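Local coordinates for chemotaxis transducer (Pseudomonas aeruginosa, PDB 6GCV), which senses nitrate for chemotaxis, binding it directly through its PilJ-type ligand-binding domain, at residues A[17-22]-A[70-75]. Sequence-based numbering, arbitrary orientation. Where two conformers were deposited one is given.
Sequences SPETIN and AERNVS. With ACT (acetate ion), chain F.
Ser17 OG sits between its backbone N and carbonyl carbon (chi1 66°), while Thr20 OG1 lies anti to its carbonyl carbon (chi1 -56°); these rotations set the two hydroxyls side by side at the start of a helix, facing the loop 70-75. Ser17 is the N-cap: its OG accepts from Thr20 N and also from Thr20 OG1, the latter at 2.7 Å. Its own proton goes across the contact to Asn73 O, 2.6 Å from Ser17 OG, which approaches from above the carbonyl plane. Thr20 OG1, having given its proton to Ser17 OG, accepts from Ser75 N at 2.8 Å in an almost straight bond (179°). A directed chain thus runs from Ser75 N through both hydroxyls to Asn73 O, meeting the loop on either side of Val74, where Asn73 and Val74 form a G1 beta bulge opposite Asn69. The Asn73 amide lies against Ser17 CB, and a water links Asn73 OD1 to Glu19 N.

Glu19 leaves the helix with CG anti to its backbone N, which puts CG 3.3 Å from Arg72 O; a bend at chi2 then turns the carboxylate toward Arg72 and Asn22. A second water donates to Arg72 O and, weakly, to Glu19 OE2. The extended Arg72 chain crosses Glu19 at about a right angle; Glu19 OE2 to Arg72 NE is a long salt bridge of 3.9 Å, of charges only. Arg72 NE instead points its N-H at OXT of an acetate, probably from the crystallisation liquor, 2.8 Å away in the guanidinium plane. Glu19 OE1 accepts from Asn22 ND2 through its syn lone pair.

Arg72 NH1 reaches back to Asp64 and Ser61 on helix 48-67. The contact ties the first turn of helix 18-42 to the loop joining helices 48-67 and 80-103, with Met133 of helix 112-137 packed against Thr20.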
loop_
_atom_site.group_PDB
_atom_site.type_symbol
_atom_site.label_atom_id
_atom_site.label_comp_id
_atom_site.label_asym_id
_atom_site.label_seq_id
_atom_site.Cartn_x
_atom_site.Cartn_y
_atom_site.Cartn_z
ATOM N N SER A 17 -19.015 -7.695 -1.326
ATOM C CA SER A 17 -18.688 -7.043 -2.575
ATOM C C SER A 17 -17.183 -7.009 -2.784
ATOM O O SER A 17 -16.433 -6.898 -1.805
ATOM C CB SER A 17 -19.200 -5.609 -2.571
ATOM O OG SER A 17 -18.505 -4.861 -1.603
ATOM N N PRO A 18 -16.744 -7.047 -4.049
ATOM C CA PRO A 18 -15.319 -6.872 -4.313
ATOM C C PRO A 18 -14.793 -5.569 -3.740
ATOM O O PRO A 18 -13.637 -5.523 -3.316
ATOM C CB PRO A 18 -15.243 -6.858 -5.843
ATOM C CG PRO A 18 -16.423 -7.644 -6.281
ATOM C CD PRO A 18 -17.509 -7.388 -5.262
ATOM N N GLU A 19 -15.617 -4.515 -3.748
ATOM C CA GLU A 19 -15.178 -3.233 -3.225
ATOM C C GLU A 19 -14.831 -3.325 -1.729
ATOM O O GLU A 19 -13.945 -2.620 -1.255
ATOM C CB GLU A 19 -16.219 -2.161 -3.503
ATOM C CG GLU A 19 -15.965 -0.820 -2.833
ATOM C CD GLU A 19 -14.757 -0.056 -3.282
ATOM O OE1 GLU A 19 -13.886 -0.558 -3.997
ATOM O OE2 GLU A 19 -14.680 1.122 -2.851
ATOM N N THR A 20 -15.514 -4.201 -0.980
ATOM C CA THR A 20 -15.181 -4.368 0.442
ATOM C C THR A 20 -13.717 -4.823 0.603
ATOM O O THR A 20 -12.956 -4.291 1.417
ATOM C CB THR A 20 -16.131 -5.365 1.129
ATOM O OG1 THR A 20 -17.484 -4.934 0.936
ATOM C CG2 THR A 20 -15.850 -5.508 2.587
ATOM N N ILE A 21 -13.334 -5.816 -0.197
ATOM C CA ILE A 21 -11.975 -6.345 -0.165
ATOM C C ILE A 21 -10.969 -5.308 -0.713
ATOM O O ILE A 21 -9.858 -5.178 -0.206
ATOM C CB ILE A 21 -11.875 -7.704 -0.896
ATOM C CG1 ILE A 21 -12.776 -8.756 -0.241
ATOM C CG2 ILE A 21 -10.434 -8.195 -0.959
ATOM C CD1 ILE A 21 -12.447 -9.059 1.198
ATOM N N ASN A 22 -11.373 -4.567 -1.737
ATOM C CA ASN A 22 -10.539 -3.495 -2.274
ATOM C C ASN A 22 -10.206 -2.442 -1.225
ATOM O O ASN A 22 -9.048 -2.041 -1.069
ATOM C CB ASN A 22 -11.187 -2.835 -3.482
ATOM C CG ASN A 22 -10.310 -1.786 -4.107
ATOM O OD1 ASN A 22 -9.133 -2.043 -4.351
ATOM N ND2 ASN A 22 -10.843 -0.595 -4.320
ATOM N N ALA A 70 -23.309 1.715 2.486
ATOM C CA ALA A 70 -24.082 1.226 1.351
ATOM C C ALA A 70 -23.754 1.980 0.072
ATOM O O ALA A 70 -23.623 1.364 -1.001
ATOM C CB ALA A 70 -25.567 1.322 1.653
ATOM N N GLU A 71 -23.615 3.301 0.190
ATOM C CA GLU A 71 -23.317 4.158 -0.954
ATOM C C GLU A 71 -21.997 3.756 -1.602
ATOM O O GLU A 71 -21.878 3.750 -2.825
ATOM C CB GLU A 71 -23.259 5.641 -0.522
ATOM C CG GLU A 71 -23.008 6.633 -1.658
ATOM C CD GLU A 71 -21.531 6.868 -1.974
ATOM O OE1 GLU A 71 -20.664 6.585 -1.118
ATOM O OE2 GLU A 71 -21.235 7.347 -3.090
ATOM N N ARG A 72 -21.012 3.414 -0.769
ATOM C CA ARG A 72 -19.691 3.034 -1.242
ATOM C C ARG A 72 -19.572 1.542 -1.576
ATOM O O ARG A 72 -18.555 1.091 -2.095
ATOM C CB ARG A 72 -18.657 3.400 -0.187
ATOM C CG ARG A 72 -17.245 3.467 -0.711
ATOM C CD ARG A 72 -16.258 3.813 0.397
ATOM N NE ARG A 72 -14.924 3.987 -0.156
ATOM C CZ ARG A 72 -13.807 4.087 0.561
ATOM N NH1 ARG A 72 -13.840 3.984 1.877
ATOM N NH2 ARG A 72 -12.643 4.212 -0.044
ATOM N N ASN A 73 -20.617 0.782 -1.278
ATOM C CA ASN A 73 -20.636 -0.660 -1.517
ATOM C C ASN A 73 -19.587 -1.384 -0.680
ATOM O O ASN A 73 -18.877 -2.284 -1.191
ATOM C CB ASN A 73 -20.500 -0.988 -3.006
ATOM C CG ASN A 73 -20.942 -2.384 -3.350
ATOM O OD1 ASN A 73 -20.530 -2.924 -4.378
ATOM N ND2 ASN A 73 -21.752 -2.998 -2.488
ATOM N N VAL A 74 -19.467 -0.964 0.571
ATOM C CA VAL A 74 -18.621 -1.641 1.538
ATOM C C VAL A 74 -19.521 -2.335 2.537
ATOM O O VAL A 74 -20.320 -1.692 3.226
ATOM C CB VAL A 74 -17.664 -0.669 2.262
ATOM C CG1 VAL A 74 -16.897 -1.359 3.375
ATOM C CG2 VAL A 74 -16.688 -0.034 1.276
ATOM N N SER A 75 -19.386 -3.647 2.614
ATOM C CA SER A 75 -20.160 -4.495 3.532
ATOM C C SER A 75 -19.582 -4.457 4.954
ATOM O O SER A 75 -18.372 -4.505 5.120
ATOM C CB SER A 75 -20.108 -5.964 3.022
ATOM O OG SER A 75 -20.420 -6.083 1.621
HETATM C C ACT F . -14.449 5.705 -3.032
HETATM O O ACT F . -13.372 6.121 -3.518
HETATM O OXT ACT F . -14.708 4.480 -2.939
HETATM C CH3 ACT F . -15.449 6.711 -2.524
HETATM O O HOH W 1 -17.948 -4.036 -5.577
HETATM O O HOH W 2 -17.437 2.227 -4.262
#